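Ras-related protein Rab-21 (Homo sapiens, PDB 1Z08) is a Rab protein of the Ras family, built on the P-loop NTPase fold with a central mixed sheet flanked by helices. Local coordinates at residues L24-N29 and G155-F160; N29-K34 and T148-N153; N80-V85 and I112-V117; D92-V97 and Q132-Y137. The protein carries 1 engineered substitution. All blocks are in the same frame, centred on the assembly; numbering follows the deposited sequence.

Interaction 1 of 4, residues L24-N29 and G155-F160; sequences LRYCEN and GIEELF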
# COMPACT_ATOMS: atom_id res chain seq x y z
N LEU A 24 1.48 -11.03 -0.86
CA LEU A 24 1.40 -12.49 -0.74
C LEU A 24 0.07 -12.94 -0.14
O LEU A 24 -0.55 -13.88 -0.65
CB LEU A 24 2.59 -13.05 0.05
CG LEU A 24 2.66 -14.56 0.31
CD1 LEU A 24 2.84 -15.35 -0.99
CD2 LEU A 24 3.77 -14.88 1.29
N ARG A 25 -0.36 -12.28 0.93
CA ARG A 25 -1.65 -12.59 1.55
C ARG A 25 -2.80 -12.36 0.58
O ARG A 25 -3.70 -13.19 0.47
CB ARG A 25 -1.86 -11.78 2.84
CG ARG A 25 -3.23 -11.98 3.50
CD ARG A 25 -3.42 -13.40 4.01
NE ARG A 25 -2.82 -13.61 5.33
CZ ARG A 25 -2.71 -14.79 5.93
NH1 ARG A 25 -3.16 -15.89 5.33
NH2 ARG A 25 -2.15 -14.87 7.13
N TYR A 26 -2.77 -11.24 -0.14
CA TYR A 26 -3.83 -10.89 -1.09
C TYR A 26 -3.88 -11.83 -2.30
O TYR A 26 -4.97 -12.20 -2.75
CB TYR A 26 -3.67 -9.43 -1.55
CG TYR A 26 -4.84 -8.88 -2.35
CD1 TYR A 26 -6.14 -8.92 -1.85
CD2 TYR A 26 -4.63 -8.29 -3.59
CE1 TYR A 26 -7.21 -8.41 -2.58
CE2 TYR A 26 -5.69 -7.77 -4.33
CZ TYR A 26 -6.98 -7.83 -3.82
OH TYR A 26 -8.02 -7.31 -4.56
N CYS A 27 -2.72 -12.23 -2.80
CA CYS A 27 -2.63 -13.01 -4.04
C CYS A 27 -2.65 -14.52 -3.83
O CYS A 27 -3.20 -15.25 -4.66
CB CYS A 27 -1.38 -12.62 -4.83
SG CYS A 27 -1.40 -10.94 -5.50
N GLU A 28 -2.04 -15.00 -2.75
CA GLU A 28 -1.89 -16.44 -2.51
C GLU A 28 -2.47 -16.92 -1.18
O GLU A 28 -2.45 -18.12 -0.89
CB GLU A 28 -0.41 -16.85 -2.61
CG GLU A 28 0.25 -16.57 -3.96
CD GLU A 28 -0.31 -17.41 -5.10
OE1 GLU A 28 -0.82 -18.53 -4.85
OE2 GLU A 28 -0.23 -16.95 -6.26
N ASN A 29 -3.00 -15.99 -0.39
CA ASN A 29 -3.49 -16.27 0.96
C ASN A 29 -2.47 -17.04 1.82
O ASN A 29 -2.80 -18.03 2.47
CB ASN A 29 -4.86 -16.97 0.93
CG ASN A 29 -5.51 -17.05 2.30
OD1 ASN A 29 -5.37 -16.15 3.13
ND2 ASN A 29 -6.24 -18.14 2.55
N GLY A 155 -8.32 -6.19 6.66
CA GLY A 155 -8.29 -4.92 5.92
C GLY A 155 -7.67 -4.92 4.53
O GLY A 155 -7.69 -3.90 3.84
N ILE A 156 -7.13 -6.07 4.11
CA ILE A 156 -6.42 -6.15 2.82
C ILE A 156 -7.37 -6.19 1.62
O ILE A 156 -7.16 -5.49 0.63
CB ILE A 156 -5.42 -7.33 2.78
CG1 ILE A 156 -4.37 -7.15 3.88
CG2 ILE A 156 -4.75 -7.43 1.42
CD1 ILE A 156 -3.51 -8.36 4.13
N GLU A 157 -8.41 -7.01 1.72
CA GLU A 157 -9.46 -7.07 0.71
C GLU A 157 -10.07 -5.68 0.53
O GLU A 157 -10.24 -5.21 -0.60
CB GLU A 157 -10.55 -8.07 1.11
CG GLU A 157 -10.09 -9.52 1.17
CD GLU A 157 -9.66 -10.07 -0.18
OE1 GLU A 157 -10.29 -9.74 -1.21
OE2 GLU A 157 -8.69 -10.86 -0.22
N GLU A 158 -10.36 -5.04 1.65
CA GLU A 158 -10.95 -3.70 1.70
C GLU A 158 -10.03 -2.64 1.08
O GLU A 158 -10.50 -1.76 0.35
CB GLU A 158 -11.29 -3.34 3.15
CG GLU A 158 -12.37 -4.23 3.81
CD GLU A 158 -11.82 -5.48 4.51
OE1 GLU A 158 -10.78 -6.04 4.09
OE2 GLU A 158 -12.46 -5.91 5.50
N LEU A 159 -8.73 -2.73 1.37
CA LEU A 159 -7.74 -1.80 0.82
C LEU A 159 -7.70 -1.82 -0.71
O LEU A 159 -7.83 -0.77 -1.35
CB LEU A 159 -6.34 -2.10 1.38
CG LEU A 159 -5.10 -1.52 0.67
CD1 LEU A 159 -5.04 0.00 0.75
CD2 LEU A 159 -3.82 -2.14 1.22
N PHE A 160 -7.53 -3.01 -1.28
CA PHE A 160 -7.42 -3.14 -2.73
C PHE A 160 -8.74 -2.84 -3.44
O PHE A 160 -8.74 -2.23 -4.51
CB PHE A 160 -6.87 -4.50 -3.12
CG PHE A 160 -5.38 -4.63 -2.92
CD1 PHE A 160 -4.49 -4.12 -3.86
CD2 PHE A 160 -4.87 -5.26 -1.79
CE1 PHE A 160 -3.12 -4.23 -3.68
CE2 PHE A 160 -3.49 -5.38 -1.60
CZ PHE A 160 -2.61 -4.86 -2.55
O HOH W 1 -10.21 -6.94 -3.00
O HOH W 2 -7.56 -12.18 -2.16

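Interaction 2 of 4, residues N29-K34 and T148-N153; sequences NKFNDK and TSAKQN. With GNP (phosphoaminophosphonic acid-guanylate ester), chain F.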
# COMPACT_ATOMS: atom_id res chain seq x y z
N ASN A 29 -3.00 -15.99 -0.39
CA ASN A 29 -3.49 -16.27 0.96
C ASN A 29 -2.47 -17.04 1.82
O ASN A 29 -2.80 -18.03 2.47
CB ASN A 29 -4.86 -16.97 0.93
CG ASN A 29 -5.51 -17.05 2.30
OD1 ASN A 29 -5.37 -16.15 3.13
ND2 ASN A 29 -6.24 -18.14 2.55
N LYS A 30 -1.23 -16.57 1.80
CA LYS A 30 -0.16 -17.15 2.61
C LYS A 30 0.55 -16.04 3.38
O LYS A 30 0.50 -14.88 2.98
CB LYS A 30 0.83 -17.94 1.74
CG LYS A 30 0.23 -19.14 1.01
CD LYS A 30 1.32 -19.97 0.34
CE LYS A 30 0.77 -21.25 -0.30
NZ LYS A 30 0.15 -20.99 -1.63
N PHE A 31 1.17 -16.41 4.50
CA PHE A 31 1.95 -15.48 5.32
C PHE A 31 3.15 -16.17 5.95
O PHE A 31 3.06 -17.34 6.35
CB PHE A 31 1.07 -14.83 6.41
CG PHE A 31 1.82 -13.92 7.35
CD1 PHE A 31 2.06 -12.59 7.01
CD2 PHE A 31 2.30 -14.39 8.57
CE1 PHE A 31 2.77 -11.74 7.87
CE2 PHE A 31 3.01 -13.55 9.44
CZ PHE A 31 3.24 -12.22 9.09
N ASN A 32 4.24 -15.43 6.05
CA ASN A 32 5.48 -15.89 6.67
C ASN A 32 5.95 -14.93 7.75
O ASN A 32 5.99 -13.71 7.52
CB ASN A 32 6.58 -16.02 5.61
CG ASN A 32 6.23 -17.01 4.53
OD1 ASN A 32 5.86 -18.15 4.81
ND2 ASN A 32 6.35 -16.58 3.28
N ASP A 33 6.30 -15.46 8.92
CA ASP A 33 6.92 -14.66 9.97
C ASP A 33 8.35 -14.28 9.60
O ASP A 33 8.90 -13.30 10.12
CB ASP A 33 6.91 -15.40 11.32
CG ASP A 33 5.62 -15.20 12.10
OD1 ASP A 33 5.05 -14.09 12.07
OD2 ASP A 33 5.19 -16.16 12.77
N LYS A 34 8.96 -15.06 8.71
CA LYS A 34 10.30 -14.78 8.20
C LYS A 34 10.28 -13.54 7.31
O LYS A 34 9.36 -13.35 6.51
CB LYS A 34 10.86 -15.97 7.42
CG LYS A 34 12.33 -15.83 7.02
CD LYS A 34 12.81 -17.00 6.18
CE LYS A 34 14.25 -16.76 5.71
NZ LYS A 34 14.79 -17.92 4.94
N THR A 148 -4.23 -2.34 8.26
CA THR A 148 -4.12 -3.73 7.82
C THR A 148 -3.34 -4.62 8.78
O THR A 148 -2.54 -4.14 9.57
CB THR A 148 -3.43 -3.85 6.44
OG1 THR A 148 -2.10 -3.31 6.52
CG2 THR A 148 -4.22 -3.14 5.34
N SER A 149 -3.60 -5.92 8.68
CA SER A 149 -2.73 -6.96 9.23
C SER A 149 -2.60 -8.06 8.18
O SER A 149 -3.56 -8.79 7.91
CB SER A 149 -3.29 -7.54 10.53
OG SER A 149 -2.52 -8.65 10.96
N ALA A 150 -1.42 -8.18 7.60
CA ALA A 150 -1.12 -9.27 6.68
C ALA A 150 -1.13 -10.61 7.41
O ALA A 150 -1.55 -11.62 6.85
CB ALA A 150 0.22 -9.04 5.99
N LYS A 151 -0.69 -10.60 8.67
CA LYS A 151 -0.64 -11.81 9.50
C LYS A 151 -2.03 -12.40 9.80
O LYS A 151 -2.21 -13.61 9.73
CB LYS A 151 0.13 -11.54 10.80
CG LYS A 151 0.31 -12.78 11.70
CD LYS A 151 1.43 -12.60 12.71
CE LYS A 151 1.68 -13.89 13.46
NZ LYS A 151 3.04 -13.93 14.08
N GLN A 152 -2.99 -11.53 10.12
CA GLN A 152 -4.35 -11.96 10.44
C GLN A 152 -5.34 -11.82 9.27
O GLN A 152 -6.53 -12.11 9.42
CB GLN A 152 -4.88 -11.21 11.67
CG GLN A 152 -4.09 -11.48 12.94
CD GLN A 152 -4.69 -10.80 14.17
OE1 GLN A 152 -5.28 -9.72 14.07
NE2 GLN A 152 -4.52 -11.43 15.32
N ASN A 153 -4.83 -11.39 8.12
CA ASN A 153 -5.65 -11.09 6.94
C ASN A 153 -6.81 -10.13 7.26
O ASN A 153 -7.98 -10.47 7.06
CB ASN A 153 -6.16 -12.38 6.26
CG ASN A 153 -6.73 -12.13 4.87
OD1 ASN A 153 -6.50 -11.08 4.27
ND2 ASN A 153 -7.47 -13.10 4.36
PG GNP F . 11.51 -5.73 2.21
O1G GNP F . 12.91 -5.82 2.78
O2G GNP F . 11.17 -6.81 1.21
O3G GNP F . 11.42 -4.32 1.68
N3B GNP F . 10.46 -5.86 3.41
PB GNP F . 8.86 -6.00 3.32
O1B GNP F . 8.21 -4.68 3.46
O2B GNP F . 8.51 -6.77 2.11
O3A GNP F . 8.39 -6.78 4.56
PA GNP F . 8.00 -8.26 4.68
O1A GNP F . 6.67 -8.48 4.07
O2A GNP F . 9.09 -9.18 4.25
O5' GNP F . 7.80 -8.48 6.23
C5' GNP F . 8.81 -8.07 7.15
C4' GNP F . 8.52 -8.65 8.52
O4' GNP F . 7.28 -8.11 9.03
C3' GNP F . 8.38 -10.17 8.56
O3' GNP F . 8.95 -10.63 9.77
C2' GNP F . 6.86 -10.36 8.51
O2' GNP F . 6.40 -11.58 9.05
C1' GNP F . 6.40 -9.18 9.35
N9 GNP F . 5.02 -8.77 9.08
C8 GNP F . 4.48 -8.38 7.88
N7 GNP F . 3.22 -8.08 7.95
C5 GNP F . 2.89 -8.29 9.29
C6 GNP F . 1.66 -8.13 9.97
O6 GNP F . 0.57 -7.76 9.52
N1 GNP F . 1.76 -8.45 11.34
C2 GNP F . 2.92 -8.87 11.95
N2 GNP F . 2.84 -9.13 13.26
N3 GNP F . 4.08 -9.01 11.32
C4 GNP F . 3.99 -8.71 9.99
O HOH W 3 -6.65 -15.83 5.51
O HOH W 4 3.27 -16.45 15.07

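Interaction 3 of 4, residues N80-V85 and I112-V117; sequences NGAILV and ICLCIV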
# COMPACT_ATOMS: atom_id res chain seq x y z
N ASN A 80 -1.07 4.18 -11.39
CA ASN A 80 -2.40 4.74 -11.16
C ASN A 80 -2.71 4.84 -9.67
O ASN A 80 -3.54 5.66 -9.25
CB ASN A 80 -3.46 3.90 -11.87
CG ASN A 80 -3.19 3.77 -13.36
OD1 ASN A 80 -3.43 4.71 -14.13
ND2 ASN A 80 -2.69 2.62 -13.77
N GLY A 81 -2.05 4.00 -8.88
CA GLY A 81 -2.20 4.00 -7.44
C GLY A 81 -0.89 3.68 -6.74
O GLY A 81 -0.03 2.99 -7.29
N ALA A 82 -0.73 4.20 -5.53
CA ALA A 82 0.43 3.89 -4.72
C ALA A 82 -0.00 3.55 -3.30
O ALA A 82 -0.85 4.23 -2.73
CB ALA A 82 1.41 5.06 -4.71
N ILE A 83 0.58 2.48 -2.76
CA ILE A 83 0.27 2.02 -1.42
C ILE A 83 1.51 2.24 -0.56
O ILE A 83 2.50 1.51 -0.68
CB ILE A 83 -0.16 0.54 -1.40
CG1 ILE A 83 -1.40 0.33 -2.28
CG2 ILE A 83 -0.42 0.07 0.03
CD1 ILE A 83 -1.84 -1.13 -2.41
N LEU A 84 1.46 3.27 0.28
CA LEU A 84 2.59 3.62 1.12
C LEU A 84 2.41 2.98 2.48
O LEU A 84 1.55 3.38 3.27
CB LEU A 84 2.74 5.15 1.22
CG LEU A 84 2.77 5.96 -0.08
CD1 LEU A 84 3.03 7.41 0.24
CD2 LEU A 84 3.81 5.45 -1.06
N VAL A 85 3.23 1.97 2.73
CA VAL A 85 3.06 1.09 3.89
C VAL A 85 4.01 1.48 5.01
O VAL A 85 5.20 1.70 4.78
CB VAL A 85 3.28 -0.40 3.50
CG1 VAL A 85 2.90 -1.32 4.66
CG2 VAL A 85 2.48 -0.77 2.25
N ILE A 112 -2.59 10.32 -9.30
CA ILE A 112 -2.34 9.05 -8.62
C ILE A 112 -3.14 8.95 -7.32
O ILE A 112 -3.15 9.88 -6.51
CB ILE A 112 -0.81 8.82 -8.37
CG1 ILE A 112 -0.57 7.46 -7.71
CG2 ILE A 112 -0.19 9.98 -7.57
CD1 ILE A 112 0.82 6.90 -7.92
N CYS A 113 -3.84 7.83 -7.16
CA CYS A 113 -4.58 7.54 -5.94
C CYS A 113 -3.61 7.03 -4.88
O CYS A 113 -3.01 5.97 -5.04
CB CYS A 113 -5.68 6.51 -6.20
SG CYS A 113 -7.04 7.11 -7.24
N LEU A 114 -3.46 7.80 -3.81
CA LEU A 114 -2.53 7.46 -2.74
C LEU A 114 -3.22 6.75 -1.58
O LEU A 114 -4.32 7.14 -1.18
CB LEU A 114 -1.80 8.71 -2.23
CG LEU A 114 -0.87 9.48 -3.17
CD1 LEU A 114 -0.14 10.57 -2.38
CD2 LEU A 114 0.14 8.57 -3.86
N CYS A 115 -2.57 5.71 -1.07
CA CYS A 115 -3.00 5.02 0.14
C CYS A 115 -1.88 5.08 1.17
O CYS A 115 -0.73 4.76 0.86
CB CYS A 115 -3.33 3.55 -0.15
SG CYS A 115 -4.57 3.28 -1.42
N ILE A 116 -2.22 5.50 2.38
CA ILE A 116 -1.29 5.43 3.50
C ILE A 116 -1.78 4.31 4.41
O ILE A 116 -2.90 4.36 4.93
CB ILE A 116 -1.14 6.79 4.24
CG1 ILE A 116 -0.67 7.86 3.24
CG2 ILE A 116 -0.17 6.67 5.41
CD1 ILE A 116 -0.58 9.26 3.80
N VAL A 117 -0.95 3.29 4.57
CA VAL A 117 -1.38 2.03 5.18
C VAL A 117 -0.59 1.69 6.43
O VAL A 117 0.62 1.45 6.38
CB VAL A 117 -1.34 0.87 4.15
CG1 VAL A 117 -1.84 -0.43 4.79
CG2 VAL A 117 -2.17 1.20 2.92

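Interaction 4 of 4, residues D92-V97 and Q132-Y137; sequences DSFQKV and QEAESY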
# COMPACT_ATOMS: atom_id res chain seq x y z
N ASP A 92 9.60 5.56 12.91
CA ASP A 92 10.47 5.92 11.78
C ASP A 92 9.85 5.54 10.44
O ASP A 92 9.94 6.30 9.46
CB ASP A 92 11.84 5.25 11.92
CG ASP A 92 12.68 5.86 13.03
OD1 ASP A 92 12.28 6.89 13.60
OD2 ASP A 92 13.76 5.29 13.32
N SER A 93 9.20 4.37 10.40
CA SER A 93 8.58 3.87 9.17
C SER A 93 7.42 4.76 8.73
O SER A 93 7.19 4.92 7.53
CB SER A 93 8.14 2.41 9.33
OG SER A 93 6.95 2.30 10.10
N PHE A 94 6.69 5.32 9.69
CA PHE A 94 5.61 6.26 9.35
C PHE A 94 6.14 7.58 8.81
O PHE A 94 5.67 8.07 7.78
CB PHE A 94 4.68 6.54 10.54
CG PHE A 94 3.77 7.72 10.31
CD1 PHE A 94 2.75 7.65 9.35
CD2 PHE A 94 3.95 8.91 11.01
CE1 PHE A 94 1.93 8.75 9.11
CE2 PHE A 94 3.13 10.01 10.78
CZ PHE A 94 2.12 9.93 9.83
N GLN A 95 7.12 8.16 9.50
CA GLN A 95 7.67 9.45 9.10
C GLN A 95 8.31 9.39 7.71
O GLN A 95 8.32 10.39 6.98
CB GLN A 95 8.64 9.99 10.16
CG GLN A 95 7.99 10.30 11.52
CD GLN A 95 6.89 11.36 11.47
OE1 GLN A 95 6.89 12.23 10.60
NE2 GLN A 95 5.94 11.27 12.40
N LYS A 96 8.81 8.21 7.33
CA LYS A 96 9.40 7.98 6.01
C LYS A 96 8.39 8.06 4.86
O LYS A 96 8.76 8.37 3.73
CB LYS A 96 10.13 6.64 5.99
N VAL A 97 7.12 7.77 5.16
CA VAL A 97 6.03 7.84 4.18
C VAL A 97 5.91 9.24 3.54
O VAL A 97 5.61 9.36 2.35
CB VAL A 97 4.67 7.40 4.81
CG1 VAL A 97 3.48 7.83 3.97
CG2 VAL A 97 4.66 5.89 5.05
N GLN A 132 -4.20 9.19 14.98
CA GLN A 132 -4.72 10.52 14.68
C GLN A 132 -3.78 11.33 13.79
O GLN A 132 -4.24 11.98 12.85
CB GLN A 132 -5.07 11.27 15.97
CG GLN A 132 -6.19 10.59 16.78
CD GLN A 132 -7.47 10.43 15.98
OE1 GLN A 132 -8.16 11.41 15.70
NE2 GLN A 132 -7.80 9.19 15.63
N GLU A 133 -2.48 11.26 14.07
CA GLU A 133 -1.48 11.92 13.24
C GLU A 133 -1.45 11.34 11.82
O GLU A 133 -1.41 12.09 10.84
CB GLU A 133 -0.08 11.82 13.87
CG GLU A 133 1.02 12.51 13.05
CD GLU A 133 2.41 12.37 13.65
OE1 GLU A 133 2.56 11.70 14.69
OE2 GLU A 133 3.36 12.93 13.07
N ALA A 134 -1.48 10.01 11.73
CA ALA A 134 -1.44 9.32 10.44
C ALA A 134 -2.65 9.63 9.57
O ALA A 134 -2.51 9.92 8.37
CB ALA A 134 -1.29 7.81 10.64
N GLU A 135 -3.83 9.58 10.17
CA GLU A 135 -5.08 9.87 9.47
C GLU A 135 -5.14 11.33 9.05
O GLU A 135 -5.50 11.64 7.90
CB GLU A 135 -6.30 9.51 10.33
CG GLU A 135 -6.52 8.02 10.49
CD GLU A 135 -7.80 7.68 11.21
OE1 GLU A 135 -8.46 8.61 11.74
OE2 GLU A 135 -8.14 6.48 11.26
N SER A 136 -4.79 12.23 9.97
CA SER A 136 -4.72 13.66 9.70
C SER A 136 -3.77 13.95 8.54
O SER A 136 -4.12 14.69 7.61
CB SER A 136 -4.28 14.44 10.94
OG SER A 136 -4.06 15.81 10.63
N TYR A 137 -2.57 13.36 8.59
CA TYR A 137 -1.61 13.54 7.51
C TYR A 137 -2.17 13.06 6.18
O TYR A 137 -2.09 13.78 5.18
CB TYR A 137 -0.26 12.86 7.82
CG TYR A 137 0.68 12.95 6.65
CD1 TYR A 137 1.30 14.15 6.31
CD2 TYR A 137 0.93 11.84 5.84
CE1 TYR A 137 2.16 14.25 5.22
CE2 TYR A 137 1.78 11.92 4.74
CZ TYR A 137 2.39 13.13 4.44
OH TYR A 137 3.23 13.22 3.36

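Interaction 1 of 4, residues L24-N29 and G155-F160
Two helices of the Ras-family P-loop NTPase fold cross here at close to a right angle (-88°). The last turn of helix 19-28 meets the first turn of helix 156-168. Tyr26 carries most of the contact. Its CG lies anti to the backbone N (chi1 -170°), which sends the ring across to Phe160. The two rings form an offset stack, with centroids 4.1 Å apart and planes at 8°. The phenol end slides beyond the Phe160 ring, so that Tyr26 OH sits 3.4 Å from Phe160 CB. Ile156 packs alongside, with CG2 3.7 Å from Tyr26 CB, while its CD1 meets CG of Arg25. Lys46 adds a cation-pi contact to the Tyr26 ring.

Glu157 bends at chi2, bringing its carboxylate to the edge of the Tyr26 ring. One water joins Tyr26 OH (2.7 Å) to Glu157 O. A second donates to Tyr26 O (2.7 Å) and to Glu157 OE2 (2.6 Å). Tyr26 O also accepts from Lys46 NZ. Arg25 turns its polar end away from this interface. Its NE bonds Ala150 O, and its NH1 gives a 3.1 Å bond to Asn29 OD1, met from above the carbonyl plane.

Interaction 2 of 4, residues N29-K34 and T148-N153
The ring of Phe31 overlaps the backbone and inner side chain of Lys151. This is the base and ribose side of the GNP pocket, where the Ser149-Ala150-Lys151 sequence forms the SAK motif of the Ras family. CA of Lys151 stands 3.6 Å from the ring centroid and only 7° off the normal, a CH-pi contact over the face. Phe31 CG is anti to its backbone N, which directs the ring inward. The Lys151 chain then runs on extended past the ring, with CG 3.6 Å from Phe31 CE2. GNP N9 lies at the Phe31 ring edge, in plane.

Beyond the ring, Lys151 NZ reaches Asp33 in a salt bridge. It meets the syn lone pair of OD1 at 2.8 Å. A water accepts from NZ and donates to Asp33 OD2, so NZ bonds both carboxylate oxygens, OD2 only weakly, and a water.

The two loops hold GNP by backbone atoms. Its ribose hydroxyls O2' and O3' donate to Asn32 O and Asp33 O, each at 2.7 Å. On the base, O6 takes a fairly straight bond from Lys151 N (3.2 Å, 167°) and a weak one from Ala150 N. Ser149 OG accepts from Gln152 N in an ST motif, which ties the turn together, and it also bonds Asp122 OD1. Asp122 in turn bonds GNP. At the far end, Asn29 OD1, already bonded by Arg25, also accepts from a water at 2.7 Å, and this water accepts from Asn153 ND2 at 3.1 Å.

Interaction 3 of 4, residues N80-V85 and I112-V117
Strands 81-87 and 113-119 run parallel, their short segments 18° apart, and five backbone hydrogen bonds join them from Asn80 to Val117. Cys113 N donates to Asn80 O, then Ala82 N to Cys113 O, Cys115 N to Ala82 O, Leu84 N to Cys115 O, and Val117 N to Leu84 O. Ala82 and Leu84 thus use both N and O toward this neighbour. The shortest bond is Leu84 N to Cys115 O at 2.7 Å. It lies nearly along the C=O axis, as does Cys115 N to Ala82 O at 2.8 Å. Cys113 N instead meets Asn80 O from above the carbonyl plane.

Weaker CA-H...O contacts fill in between. Gly81 CA approaches Cys113 O at 3.2 Å.

Apolar contacts lie on both faces of the sheet. On the face of Ala82 and Leu114, Ala82 CB touches Ile112 CD1 at 3.7 Å and Leu114 CD2 at 3.8 Å. Ile112 reaches that far because its CG1 is anti to the backbone N. Leu104, Val97 and Val101 of helix 91-108 cover this face. On the other, Ile83 CG2 meets Val117 CG2 at 3.6 Å in an oblique crossing. Phe160 and Leu163 of helix 156-168 lie against Ile83.

On its other edge, strand 81-87 bonds strand 5-12 through Gly81 and Ile83. Strand 144-148 lies beyond 113-119, so the pair is interior to the mixed sheet. Strand 81-87, helix 91-108 and strand 113-119 together make a beta-alpha-beta crossover, a unit characteristic of the P-loop NTPase fold.

Interaction 4 of 4, residues D92-V97 and Q132-Y137
Phe94 fills the middle of the interface. Its CE1 touches Ala134 CB at 3.7 Å, and its CZ lies 3.7 Å from Ala134 CA. Glu133 OE2 comes to the ring edge, in plane, 3.7 Å from Phe94 CE2. The ring and the carboxylate are turned 77° apart. The same OE2 accepts the one hydrogen bond across the contact, from Gln95 NE2 at 3.1 Å and 159°. OE2 lies in the amide plane of Gln95, whereas NE2 approaches from above the carboxylate plane of Glu133. Tyr137, one turn on from Glu133, touches the ring more loosely, with CB 4.3 Å from Phe94 CZ.

The torsions set up this meeting. Phe94 CG is anti to the backbone N (chi1 167°), so the ring reaches across. Glu133 is extended, while Gln95 folds back at chi2. The two helices, 91-108 and 131-140, run nearly parallel on one face of the sheet of the P-loop NTPase fold.

Further out, Gln95 NE2 also donates to Glu91 OE2, and Gln95 OE1 accepts from Lys98 NZ. Gln95 is thus held at both ends of its amide. On the sheet side, Tyr86 of strand 81-87 packs its ring edge-to-face with Phe94 and also touches Val97 and Ala134.

Interaction 3 is the core of the set, a parallel strand pair held mainly by backbone hydrogen bonds. Interactions 1 and 4 pack helices on the two faces of its sheet. In interaction 1, Phe160 and Leu159 rest on Ile83, Cys115 and Val117. In interaction 4, Val97 and Tyr137 rest on Leu84 and Ile116. Interaction 1 is buried and relies on ring stacking with bridging waters, while interaction 4 is partly buried and mixes apolar contact with one amide-carboxylate bond. Interaction 2 is a loop contact at the surface, with one salt bridge, a CH-pi contact and backbone bonds to the ligand. It shares Asn29 with interaction 1, whose Arg25 side chain reaches its loop.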